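Local coordinates for protein dihydropyrimidinase (Brevibacillus agri, PDB 3SFW) that probably hydrolyses the cyclic amide bond of dihydropyrimidines and related cyclic imides, using two zinc ions held in its active site, at residues T68-D72 against P318-Q324; T403-E407 against N416-G420; Y17-L22 against I31-A37. The contacts are given in a common frame with arbitrary orientation. Residue numbers count along the deposited sequence, not the author numbering.

Contact 1: T68-D72 against P318-Q324; sequences TVTSD and PFNFSGQ
This is a loop-to-loop contact close to the zinc site, joining the segment that follows the first metal-binding histidines (68-72) to the one after the metal ligand Asp315 (318-324). Thr68 and Val69 form a short extended strand; Thr70 (phi/psi -61/150) and Ser71 (-86/-16) then turn the chain. Opposite, Pro318 to Asn320 run extended before the chain bends through Phe321 to Gln324, where Gly323 takes phi/psi 86/-62, a conformation that calls for glycine. CA neighbours are Thr70 with Pro318 (5.2 Å), Ser71 with Phe319 (5.3 Å) and Thr68 with Gln324 (7.1 Å).

The backbone link is Ser71 N to Pro318 O, 2.8 Å at 154°; the same oxygen receives a CA-H...O contact from Thr70 CA at 3.2 Å. Gln324 (chi1 m, chi2 t) reaches across so that its NE2 donates to Thr68 OG1 and to Val69 O, each at 2.9 Å, while its OE1 accepts from Asn320 N at 2.9 Å. One amide thus ties the bend to the strand. Phe319 (chi1 m) lays its ring obliquely against methyls, with Thr70 CG2 3.6 Å from CZ and Thr68 CG2 3.7 Å from CD1. Pro318 CG packs 3.6 Å from Asp72 N.

Thr70 OG1 bonds to His60 O, Ser71 OG to Asn412 O, and Asp72 to Thr76, Asn412 and His316. The Thr70 side chain is about 9 Å from a zinc ion, consistent with a place in the second shell around the binuclear metal centre of an amidohydrolase TIM barrel.

Contact 2: T403-E407 against N416-G420; sequences TISVE and NPFEG
An ST turn and an Asx turn lie side by side here, within the long connection between strands 393-403 and 422-432. Ser405 OG accepts from Glu407 N at 3.1 Å, and Asn416 OD1 (chi1 t) from Phe418 N at 2.8 Å. Asn416 also opens a type I beta turn to Glu419, closed by Glu419 N to Asn416 O at 3.0 Å.

In CA register, Ser405 lies 4.8 Å from Glu419 and Val406 5.2 Å from Asn416. Three hydrogen bonds join the segments. Gly420 N donates to Ile404 O (2.9 Å, 148°); Gly420 itself sits at phi/psi 85/-7, which demands glycine. Glu419 (chi1 t, chi2 p) starts away from the partner but folds back: OE2 accepts from Ser405 OG at 2.6 Å, and OE1 from Val406 N at 2.8 Å and 173°. The carboxylate therefore bridges consecutive residues of 403-407.

Ile404 points toward the turn, its CG2 3.9 Å from Phe418 CB and 3.5 Å from Asn416 OD1, and both Ile404 and Phe418 rest on Ile348 of helix 345-354. Asn416 ND2 is held by His409 and Asp344. An ST turn and an Asx/type I beta turn, joined through the Glu419 carboxylate, thus close the base of a long loop between antiparallel neighbouring strands.

Contact 3: Y17-L22 against I31-A37; sequences YQADVL and IGSDLQA
Strand 20-24 and strand 27-32 form a beta hairpin, and this contact spans its open end together with the loop that follows. Asp20 and Gly32 make an antiparallel hydrogen-bonded pair, CA atoms 5.4 Å apart, with Asp20 N to Gly32 O at 2.9 Å and Gly32 N to Asp20 O at 3.0 Å. Val21 and Ile31, 4.5 Å apart at CA, are the adjoining non-hydrogen-bonded pair.

On the Val21 face the main bump is Ile31 (chi1 m, chi2 t). Its CG2 fills the hollow between Ala19 CB (3.9 Å) and the edge of the Tyr17 ring (CE2, 3.7 Å), CD1 reaches Tyr17 OH at 3.6 Å, and CG1 lies 4.3 Å from Val21 CG2. On the Asp20 face the hollow is made by Gly32, where a CB would run into Leu35 CD2. Leu35 folds back into that space, its CD1 3.9 Å from both Asp20 O and Leu22 CB; Leu22 CD1 then meets Ala37 CB, also at 3.9 Å.

A water fills the remaining gap, donating to Asp20 OD2 (2.6 Å) and Gly32 O (3.1 Å) and accepting from Leu35 N (2.9 Å). Asp20 further bonds to Asn7 N and forms a salt bridge with Arg6. This is an antiparallel hairpin whose strand 27-32, outermost within its own chain, pairs antiparallel through Ile31 and Gly32 with a strand of the second subunit, so that the mixed sheet runs on across the interface.

In the fold
From the N terminus, contact 3 comes first, bringing residues 31-37 back onto 17-22 with eight residues between; it lies mainly on the small four-stranded sheet, with Tyr17 and Gln18 on the preceding strand 16-18, and reaches the second subunit. The chain then enters the barrel, and contact 1 closes a loop of 245 residues, rich in helix, that bridges 68-72 and 318-324. Contact 2 follows, closing eight residues between 407 and 416. The three are in series, neither nested nor crossing. Centres of contacts 1 and 2 are about 17 Å apart, joined indirectly because Asn412 and Asp414, within the loop of contact 2, hydrogen-bond to contact 1. Contact 3 lies about 45 Å from contact 1, centre to centre, across the chain's centre.

Contact 1: T68-D72 against P318-Q324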
ATOM      1  N   THR A  68      35.292  -3.162  23.795  1.00 21.47           N
ATOM      2  CA  THR A  68      35.651  -2.168  24.840  1.00 18.71           C
ATOM      3  C   THR A  68      34.426  -1.954  25.729  1.00 18.84           C
ATOM      4  O   THR A  68      33.606  -2.879  25.853  1.00 20.60           O
ATOM      5  CB  THR A  68      36.305  -0.871  24.239  1.00 18.32           C
ATOM      6  OG1 THR A  68      36.676   0.042  25.285  1.00 19.58           O
ATOM      7  CG2 THR A  68      35.398  -0.197  23.180  1.00 20.14           C
ATOM      8  N   VAL A  69      34.355  -0.836  26.435  1.00 16.98           N
ATOM      9  CA  VAL A  69      33.198  -0.574  27.342  1.00 17.84           C
ATOM     10  C   VAL A  69      32.734   0.847  27.090  1.00 17.39           C
ATOM     11  O   VAL A  69      33.564   1.727  26.949  1.00 14.93           O
ATOM     12  CB  VAL A  69      33.580  -0.742  28.808  1.00 18.90           C
ATOM     13  CG1 VAL A  69      32.405  -0.389  29.755  1.00 19.46           C
ATOM     14  CG2 VAL A  69      34.036  -2.177  29.054  1.00 21.15           C
ATOM     15  N   THR A  70      31.413   1.106  27.073  1.00 16.35           N
ATOM     16  CA  THR A  70      30.982   2.483  26.779  1.00 11.61           C
ATOM     17  C   THR A  70      31.526   3.447  27.816  1.00 12.78           C
ATOM     18  O   THR A  70      31.688   3.102  29.020  1.00 13.89           O
ATOM     19  CB  THR A  70      29.439   2.640  26.618  1.00 12.90           C
ATOM     20  OG1 THR A  70      28.768   2.199  27.828  1.00 14.22           O
ATOM     21  CG2 THR A  70      28.954   1.854  25.478  1.00 11.40           C
ATOM     22  N   SER A  71      31.758   4.695  27.393  1.00 12.34           N
ATOM     23  CA  SER A  71      32.589   5.558  28.189  1.00 14.35           C
ATOM     24  C   SER A  71      31.845   6.285  29.283  1.00 13.45           C
ATOM     25  O   SER A  71      32.472   6.820  30.160  1.00 14.23           O
ATOM     26  CB  SER A  71      33.352   6.575  27.323  1.00 16.60           C
ATOM     27  OG  SER A  71      32.454   7.471  26.728  1.00 16.41           O
ATOM     28  N   ASP A  72      30.502   6.335  29.229  1.00 12.76           N
ATOM     29  CA  ASP A  72      29.746   6.800  30.398  1.00 11.82           C
ATOM     30  C   ASP A  72      29.358   5.608  31.236  1.00 11.41           C
ATOM     31  O   ASP A  72      28.866   4.623  30.696  1.00 13.34           O
ATOM     32  CB  ASP A  72      28.435   7.505  29.967  1.00 12.51           C
ATOM     33  CG  ASP A  72      28.627   8.997  29.693  1.00 13.24           C
ATOM     34  OD1 ASP A  72      29.332   9.691  30.457  1.00 13.65           O
ATOM     35  OD2 ASP A  72      27.980   9.479  28.746  1.00 12.49           O
ATOM     36  N   PRO A 318      28.208   5.597  24.143  1.00 12.86           N
ATOM     37  CA  PRO A 318      29.345   6.462  23.777  1.00 11.87           C
ATOM     38  C   PRO A 318      30.704   5.737  23.806  1.00 13.67           C
ATOM     39  O   PRO A 318      30.974   4.915  24.705  1.00 11.81           O
ATOM     40  CB  PRO A 318      29.291   7.566  24.840  1.00 12.14           C
ATOM     41  CG  PRO A 318      28.779   6.799  26.075  1.00 13.25           C
ATOM     42  CD  PRO A 318      27.672   5.938  25.474  1.00 14.41           C
ATOM     43  N   PHE A 319      31.551   6.067  22.833  1.00 13.22           N
ATOM     44  CA  PHE A 319      32.959   5.645  22.856  1.00 14.32           C
ATOM     45  C   PHE A 319      33.776   6.853  22.444  1.00 13.29           C
ATOM     46  O   PHE A 319      33.432   7.540  21.464  1.00 14.94           O
ATOM     47  CB  PHE A 319      33.172   4.535  21.831  1.00 16.17           C
ATOM     48  CG  PHE A 319      32.363   3.293  22.099  1.00 14.91           C
ATOM     49  CD1 PHE A 319      32.794   2.361  23.050  1.00 15.99           C
ATOM     50  CD2 PHE A 319      31.159   3.058  21.414  1.00 16.40           C
ATOM     51  CE1 PHE A 319      32.021   1.219  23.343  1.00 13.85           C
ATOM     52  CE2 PHE A 319      30.384   1.880  21.669  1.00 15.23           C
ATOM     53  CZ  PHE A 319      30.851   0.939  22.604  1.00 14.77           C
ATOM     54  N   ASN A 320      34.862   7.110  23.160  1.00 15.72           N
ATOM     55  CA  ASN A 320      35.767   8.167  22.752  1.00 14.79           C
ATOM     56  C   ASN A 320      36.275   7.966  21.324  1.00 14.77           C
ATOM     57  O   ASN A 320      36.550   6.852  20.878  1.00 14.67           O
ATOM     58  CB  ASN A 320      36.966   8.227  23.708  1.00 13.53           C
ATOM     59  CG  ASN A 320      36.577   8.683  25.063  1.00 15.64           C
ATOM     60  OD1 ASN A 320      36.238   9.843  25.254  1.00 15.89           O
ATOM     61  ND2 ASN A 320      36.561   7.752  26.031  1.00 15.77           N
ATOM     62  N   PHE A 321      36.472   9.078  20.638  1.00 13.21           N
ATOM     63  CA  PHE A 321      37.087   9.066  19.330  1.00 11.73           C
ATOM     64  C   PHE A 321      38.531   8.579  19.460  1.00 14.42           C
ATOM     65  O   PHE A 321      38.954   7.677  18.730  1.00 16.48           O
ATOM     66  CB  PHE A 321      37.106  10.477  18.773  1.00 13.98           C
ATOM     67  CG  PHE A 321      37.653  10.548  17.358  1.00 15.45           C
ATOM     68  CD1 PHE A 321      37.167   9.715  16.370  1.00 18.15           C
ATOM     69  CD2 PHE A 321      38.668  11.442  17.037  1.00 20.42           C
ATOM     70  CE1 PHE A 321      37.645   9.788  15.062  1.00 22.43           C
ATOM     71  CE2 PHE A 321      39.135  11.531  15.724  1.00 23.37           C
ATOM     72  CZ  PHE A 321      38.627  10.705  14.747  1.00 23.26           C
ATOM     73  N   SER A 322      39.256   9.152  20.409  1.00 16.48           N
ATOM     74  CA  SER A 322      40.627   8.698  20.662  1.00 19.84           C
ATOM     75  C   SER A 322      40.618   7.357  21.409  1.00 17.90           C
ATOM     76  O   SER A 322      39.901   7.175  22.437  1.00 20.16           O
ATOM     77  CB  SER A 322      41.413   9.749  21.453  1.00 23.49           C
ATOM     78  OG  SER A 322      42.663   9.232  21.861  1.00 27.82           O
ATOM     79  N   GLY A 323      41.383   6.407  20.898  1.00 19.22           N
ATOM     80  CA  GLY A 323      41.518   5.135  21.575  1.00 17.82           C
ATOM     81  C   GLY A 323      40.410   4.164  21.193  1.00 18.56           C
ATOM     82  O   GLY A 323      40.681   3.095  20.615  1.00 21.02           O
ATOM     83  N   GLN A 324      39.151   4.525  21.504  1.00 16.63           N
ATOM     84  CA  GLN A 324      38.089   3.567  21.386  1.00 14.71           C
ATOM     85  C   GLN A 324      37.592   3.490  19.953  1.00 11.66           C
ATOM     86  O   GLN A 324      37.617   2.429  19.359  1.00 13.59           O
ATOM     87  CB  GLN A 324      36.932   3.903  22.361  1.00 13.11           C
ATOM     88  CG  GLN A 324      37.346   3.658  23.808  1.00 17.34           C
ATOM     89  CD  GLN A 324      36.210   3.897  24.759  1.00 15.99           C
ATOM     90  OE1 GLN A 324      35.740   5.034  24.905  1.00 17.72           O
ATOM     91  NE2 GLN A 324      35.750   2.835  25.412  1.00 14.91           N
TER

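Contact 2: T403-E407 against N416-G420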
ATOM      1  N   THR A 403      25.168  26.983  21.327  1.00 15.98           N
ATOM      2  CA  THR A 403      25.779  26.043  20.390  1.00 14.70           C
ATOM      3  C   THR A 403      26.090  24.750  21.140  1.00 18.32           C
ATOM      4  O   THR A 403      26.644  24.783  22.219  1.00 19.32           O
ATOM      5  CB  THR A 403      27.086  26.622  19.899  1.00 19.07           C
ATOM      6  OG1 THR A 403      26.789  27.837  19.204  1.00 21.81           O
ATOM      7  CG2 THR A 403      27.787  25.652  18.960  1.00 16.54           C
ATOM      8  N   ILE A 404      25.692  23.618  20.586  1.00 12.93           N
ATOM      9  CA  ILE A 404      26.071  22.343  21.229  1.00 13.62           C
ATOM     10  C   ILE A 404      27.572  22.125  21.044  1.00 15.64           C
ATOM     11  O   ILE A 404      28.086  22.200  19.909  1.00 14.34           O
ATOM     12  CB  ILE A 404      25.273  21.183  20.615  1.00 15.37           C
ATOM     13  CG1 ILE A 404      23.789  21.362  20.990  1.00 15.26           C
ATOM     14  CG2 ILE A 404      25.766  19.826  21.199  1.00 15.69           C
ATOM     15  CD1 ILE A 404      22.857  20.235  20.457  1.00 15.08           C
ATOM     16  N   SER A 405      28.250  21.731  22.118  1.00 14.71           N
ATOM     17  CA  SER A 405      29.682  21.508  22.023  1.00 15.45           C
ATOM     18  C   SER A 405      30.217  20.522  23.045  1.00 15.40           C
ATOM     19  O   SER A 405      29.801  20.549  24.199  1.00 15.29           O
ATOM     20  CB  SER A 405      30.410  22.851  22.239  1.00 16.77           C
ATOM     21  OG  SER A 405      31.780  22.665  21.894  1.00 18.18           O
ATOM     22  N   VAL A 406      31.261  19.775  22.664  1.00 14.12           N
ATOM     23  CA  VAL A 406      32.023  18.966  23.626  1.00 15.30           C
ATOM     24  C   VAL A 406      32.590  19.852  24.744  1.00 18.36           C
ATOM     25  O   VAL A 406      32.789  19.388  25.883  1.00 20.73           O
ATOM     26  CB  VAL A 406      33.155  18.170  22.917  1.00 17.57           C
ATOM     27  CG1 VAL A 406      34.247  19.126  22.289  1.00 15.88           C
ATOM     28  CG2 VAL A 406      33.761  17.100  23.876  1.00 17.54           C
ATOM     29  N   GLU A 407      32.823  21.134  24.431  1.00 17.79           N
ATOM     30  CA  GLU A 407      33.380  22.063  25.425  1.00 23.76           C
ATOM     31  C   GLU A 407      32.451  22.311  26.606  1.00 24.69           C
ATOM     32  O   GLU A 407      32.911  22.701  27.681  1.00 21.96           O
ATOM     33  CB  GLU A 407      33.753  23.410  24.793  1.00 25.09           C
ATOM     34  CG  GLU A 407      34.719  23.283  23.626  1.00 34.68           C
ATOM     35  CD  GLU A 407      36.061  22.647  24.002  1.00 41.82           C
ATOM     36  OE1 GLU A 407      36.688  22.028  23.100  1.00 45.72           O
ATOM     37  OE2 GLU A 407      36.506  22.790  25.178  1.00 46.03           O
ATOM     38  N   ASN A 416      31.319  15.488  20.534  1.00 14.09           N
ATOM     39  CA  ASN A 416      29.851  15.514  20.462  1.00 13.14           C
ATOM     40  C   ASN A 416      29.469  15.485  18.996  1.00 14.35           C
ATOM     41  O   ASN A 416      29.989  16.292  18.195  1.00 15.16           O
ATOM     42  CB  ASN A 416      29.368  16.788  21.125  1.00 13.80           C
ATOM     43  CG  ASN A 416      27.856  16.812  21.306  1.00 15.99           C
ATOM     44  OD1 ASN A 416      27.114  16.750  20.327  1.00 13.98           O
ATOM     45  ND2 ASN A 416      27.406  16.881  22.561  1.00 12.94           N
ATOM     46  N   PRO A 417      28.615  14.525  18.596  1.00 14.51           N
ATOM     47  CA  PRO A 417      28.290  14.404  17.168  1.00 14.85           C
ATOM     48  C   PRO A 417      27.477  15.573  16.623  1.00 12.01           C
ATOM     49  O   PRO A 417      27.401  15.748  15.410  1.00 13.92           O
ATOM     50  CB  PRO A 417      27.491  13.082  17.084  1.00 14.80           C
ATOM     51  CG  PRO A 417      26.829  12.989  18.488  1.00 13.24           C
ATOM     52  CD  PRO A 417      27.843  13.593  19.453  1.00 11.26           C
ATOM     53  N   PHE A 418      26.902  16.373  17.521  1.00 13.13           N
ATOM     54  CA  PHE A 418      26.223  17.581  17.155  1.00 12.90           C
ATOM     55  C   PHE A 418      27.085  18.849  17.286  1.00 14.19           C
ATOM     56  O   PHE A 418      26.558  19.951  17.336  1.00 16.14           O
ATOM     57  CB  PHE A 418      24.921  17.731  17.989  1.00 13.10           C
ATOM     58  CG  PHE A 418      24.080  16.481  17.996  1.00 10.90           C
ATOM     59  CD1 PHE A 418      23.444  16.047  16.827  1.00 10.44           C
ATOM     60  CD2 PHE A 418      24.002  15.663  19.164  1.00 12.86           C
ATOM     61  CE1 PHE A 418      22.668  14.835  16.811  1.00 10.91           C
ATOM     62  CE2 PHE A 418      23.238  14.465  19.150  1.00 14.73           C
ATOM     63  CZ  PHE A 418      22.573  14.052  17.993  1.00 13.00           C
ATOM     64  N   GLU A 419      28.400  18.673  17.379  1.00 13.28           N
ATOM     65  CA  GLU A 419      29.326  19.797  17.502  1.00 12.70           C
ATOM     66  C   GLU A 419      28.972  20.951  16.557  1.00 14.70           C
ATOM     67  O   GLU A 419      28.906  20.779  15.344  1.00 12.97           O
ATOM     68  CB  GLU A 419      30.753  19.311  17.263  1.00 14.52           C
ATOM     69  CG  GLU A 419      31.816  20.396  17.615  1.00 15.76           C
ATOM     70  CD  GLU A 419      31.882  20.675  19.090  1.00 17.16           C
ATOM     71  OE1 GLU A 419      31.823  19.690  19.886  1.00 15.85           O
ATOM     72  OE2 GLU A 419      32.101  21.873  19.453  1.00 16.96           O
ATOM     73  N   GLY A 420      28.846  22.140  17.122  1.00 14.30           N
ATOM     74  CA  GLY A 420      28.560  23.363  16.329  1.00 16.79           C
ATOM     75  C   GLY A 420      27.090  23.611  16.036  1.00 20.11           C
ATOM     76  O   GLY A 420      26.740  24.644  15.479  1.00 19.15           O
TER

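Contact 3: Y17-L22 against I31-A37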
ATOM      1  N   TYR A  17      -0.698  25.502  30.442  1.00 16.00           N
ATOM      2  CA  TYR A  17      -1.408  26.444  31.328  1.00 14.54           C
ATOM      3  C   TYR A  17      -0.442  27.092  32.280  1.00 17.38           C
ATOM      4  O   TYR A  17       0.617  26.533  32.578  1.00 13.73           O
ATOM      5  CB  TYR A  17      -2.539  25.750  32.118  1.00 13.76           C
ATOM      6  CG  TYR A  17      -2.127  24.607  33.012  1.00 14.19           C
ATOM      7  CD1 TYR A  17      -1.998  23.298  32.513  1.00 15.58           C
ATOM      8  CD2 TYR A  17      -1.779  24.828  34.339  1.00 15.89           C
ATOM      9  CE1 TYR A  17      -1.605  22.251  33.343  1.00 13.92           C
ATOM     10  CE2 TYR A  17      -1.396  23.771  35.180  1.00 14.35           C
ATOM     11  CZ  TYR A  17      -1.284  22.490  34.657  1.00 15.32           C
ATOM     12  OH  TYR A  17      -0.856  21.469  35.449  1.00 15.75           O
ATOM     13  N   GLN A  18      -0.815  28.274  32.760  1.00 16.97           N
ATOM     14  CA  GLN A  18      -0.008  28.984  33.738  1.00 17.93           C
ATOM     15  C   GLN A  18      -0.529  28.687  35.130  1.00 18.63           C
ATOM     16  O   GLN A  18      -1.701  28.919  35.428  1.00 20.46           O
ATOM     17  CB  GLN A  18      -0.056  30.475  33.416  1.00 23.68           C
ATOM     18  CG  GLN A  18       0.872  30.806  32.281  1.00 32.09           C
ATOM     19  CD  GLN A  18       0.292  31.794  31.306  1.00 43.49           C
ATOM     20  OE1 GLN A  18       0.410  33.013  31.490  1.00 42.58           O
ATOM     21  NE2 GLN A  18      -0.316  31.277  30.224  1.00 46.60           N
ATOM     22  N   ALA A  19       0.279  28.052  35.957  1.00 16.56           N
ATOM     23  CA  ALA A  19      -0.115  27.847  37.334  1.00 17.15           C
ATOM     24  C   ALA A  19       1.125  27.548  38.125  1.00 18.28           C
ATOM     25  O   ALA A  19       2.191  27.291  37.535  1.00 16.66           O
ATOM     26  CB  ALA A  19      -1.091  26.657  37.453  1.00 19.88           C
ATOM     27  N   ASP A  20       0.981  27.555  39.447  1.00 16.25           N
ATOM     28  CA  ASP A  20       2.064  27.140  40.331  1.00 17.64           C
ATOM     29  C   ASP A  20       1.961  25.664  40.693  1.00 15.65           C
ATOM     30  O   ASP A  20       0.864  25.083  40.762  1.00 17.35           O
ATOM     31  CB  ASP A  20       2.055  27.976  41.593  1.00 18.29           C
ATOM     32  CG  ASP A  20       2.205  29.474  41.314  1.00 20.32           C
ATOM     33  OD1 ASP A  20       2.595  29.882  40.196  1.00 22.82           O
ATOM     34  OD2 ASP A  20       1.864  30.230  42.231  1.00 24.23           O
ATOM     35  N   VAL A  21       3.093  25.065  41.004  1.00 15.40           N
ATOM     36  CA  VAL A  21       3.118  23.644  41.379  1.00 13.44           C
ATOM     37  C   VAL A  21       3.710  23.516  42.761  1.00 16.71           C
ATOM     38  O   VAL A  21       4.787  24.051  43.025  1.00 16.22           O
ATOM     39  CB  VAL A  21       3.974  22.841  40.361  1.00 15.59           C
ATOM     40  CG1 VAL A  21       4.122  21.366  40.779  1.00 16.59           C
ATOM     41  CG2 VAL A  21       3.335  22.934  38.964  1.00 14.74           C
ATOM     42  N   LEU A  22       3.000  22.803  43.635  1.00 15.08           N
ATOM     43  CA  LEU A  22       3.462  22.549  44.995  1.00 16.82           C
ATOM     44  C   LEU A  22       3.929  21.117  45.168  1.00 14.68           C
ATOM     45  O   LEU A  22       3.182  20.154  44.875  1.00 15.81           O
ATOM     46  CB  LEU A  22       2.329  22.848  46.002  1.00 15.49           C
ATOM     47  CG  LEU A  22       2.694  22.601  47.481  1.00 17.15           C
ATOM     48  CD1 LEU A  22       3.850  23.570  47.823  1.00 16.96           C
ATOM     49  CD2 LEU A  22       1.432  22.944  48.327  1.00 16.15           C
ATOM     50  N   ILE A  31      -1.621  21.866  42.389  1.00 13.49           N
ATOM     51  CA  ILE A  31      -1.324  22.760  41.318  1.00 12.61           C
ATOM     52  C   ILE A  31      -2.442  23.783  41.349  1.00 15.67           C
ATOM     53  O   ILE A  31      -3.590  23.423  41.593  1.00 14.86           O
ATOM     54  CB  ILE A  31      -1.331  22.013  39.978  1.00 12.93           C
ATOM     55  CG1 ILE A  31      -0.310  20.834  40.034  1.00 12.92           C
ATOM     56  CG2 ILE A  31      -1.064  23.031  38.825  1.00 15.15           C
ATOM     57  CD1 ILE A  31      -0.396  19.930  38.681  1.00 14.98           C
ATOM     58  N   GLY A  32      -2.109  25.042  41.116  1.00 16.56           N
ATOM     59  CA  GLY A  32      -3.108  26.078  41.346  1.00 18.27           C
ATOM     60  C   GLY A  32      -2.575  27.448  41.084  1.00 22.98           C
ATOM     61  O   GLY A  32      -1.378  27.694  41.178  1.00 20.20           O
ATOM     62  N   SER A  33      -3.499  28.365  40.823  1.00 23.20           N
ATOM     63  CA  SER A  33      -3.156  29.744  40.519  1.00 28.99           C
ATOM     64  C   SER A  33      -2.935  30.579  41.804  1.00 30.65           C
ATOM     65  O   SER A  33      -2.259  31.604  41.779  1.00 31.21           O
ATOM     66  CB  SER A  33      -4.284  30.352  39.674  1.00 30.08           C
ATOM     67  OG  SER A  33      -5.517  29.750  40.018  1.00 28.04           O
ATOM     68  N   ASP A  34      -3.474  30.119  42.925  1.00 26.92           N
ATOM     69  CA  ASP A  34      -3.378  30.910  44.164  1.00 31.36           C
ATOM     70  C   ASP A  34      -3.268  29.998  45.379  1.00 28.18           C
ATOM     71  O   ASP A  34      -4.162  29.970  46.216  1.00 26.39           O
ATOM     72  CB  ASP A  34      -4.609  31.840  44.295  1.00 34.17           C
ATOM     73  CG  ASP A  34      -4.477  32.862  45.443  1.00 39.02           C
ATOM     74  OD1 ASP A  34      -3.333  33.213  45.820  1.00 38.00           O
ATOM     75  OD2 ASP A  34      -5.534  33.286  45.988  1.00 39.68           O
ATOM     76  N   LEU A  35      -2.202  29.202  45.451  1.00 24.69           N
ATOM     77  CA  LEU A  35      -2.137  28.147  46.462  1.00 22.02           C
ATOM     78  C   LEU A  35      -1.858  28.668  47.896  1.00 25.49           C
ATOM     79  O   LEU A  35      -2.131  27.973  48.870  1.00 24.74           O
ATOM     80  CB  LEU A  35      -1.070  27.100  46.076  1.00 22.40           C
ATOM     81  CG  LEU A  35      -1.415  26.240  44.839  1.00 20.45           C
ATOM     82  CD1 LEU A  35      -0.293  25.307  44.528  1.00 20.85           C
ATOM     83  CD2 LEU A  35      -2.716  25.445  45.086  1.00 17.73           C
ATOM     84  N   GLN A  36      -1.219  29.830  48.001  1.00 27.53           N
ATOM     85  CA  GLN A  36      -0.783  30.367  49.320  1.00 34.85           C
ATOM     86  C   GLN A  36      -0.086  29.320  50.186  1.00 35.82           C
ATOM     87  O   GLN A  36      -0.423  29.136  51.365  1.00 35.25           O
ATOM     88  CB  GLN A  36      -1.955  31.014  50.083  1.00 38.04           C
ATOM     89  CG  GLN A  36      -2.660  32.130  49.301  1.00 43.15           C
ATOM     90  CD  GLN A  36      -4.000  32.527  49.907  1.00 47.38           C
ATOM     91  OE1 GLN A  36      -4.370  32.076  50.994  1.00 48.73           O
ATOM     92  NE2 GLN A  36      -4.742  33.368  49.195  1.00 49.97           N
ATOM     93  N   ALA A  37       0.896  28.642  49.594  1.00 35.27           N
ATOM     94  CA  ALA A  37       1.656  27.612  50.289  1.00 37.55           C
ATOM     95  C   ALA A  37       2.425  28.216  51.454  1.00 40.71           C
ATOM     96  O   ALA A  37       3.064  29.261  51.331  1.00 41.90           O
ATOM     97  CB  ALA A  37       2.601  26.898  49.332  1.00 34.85           C
TER
HETATM   98  O   HOH W   1      -0.055  29.082  43.576  1.00 31.77           O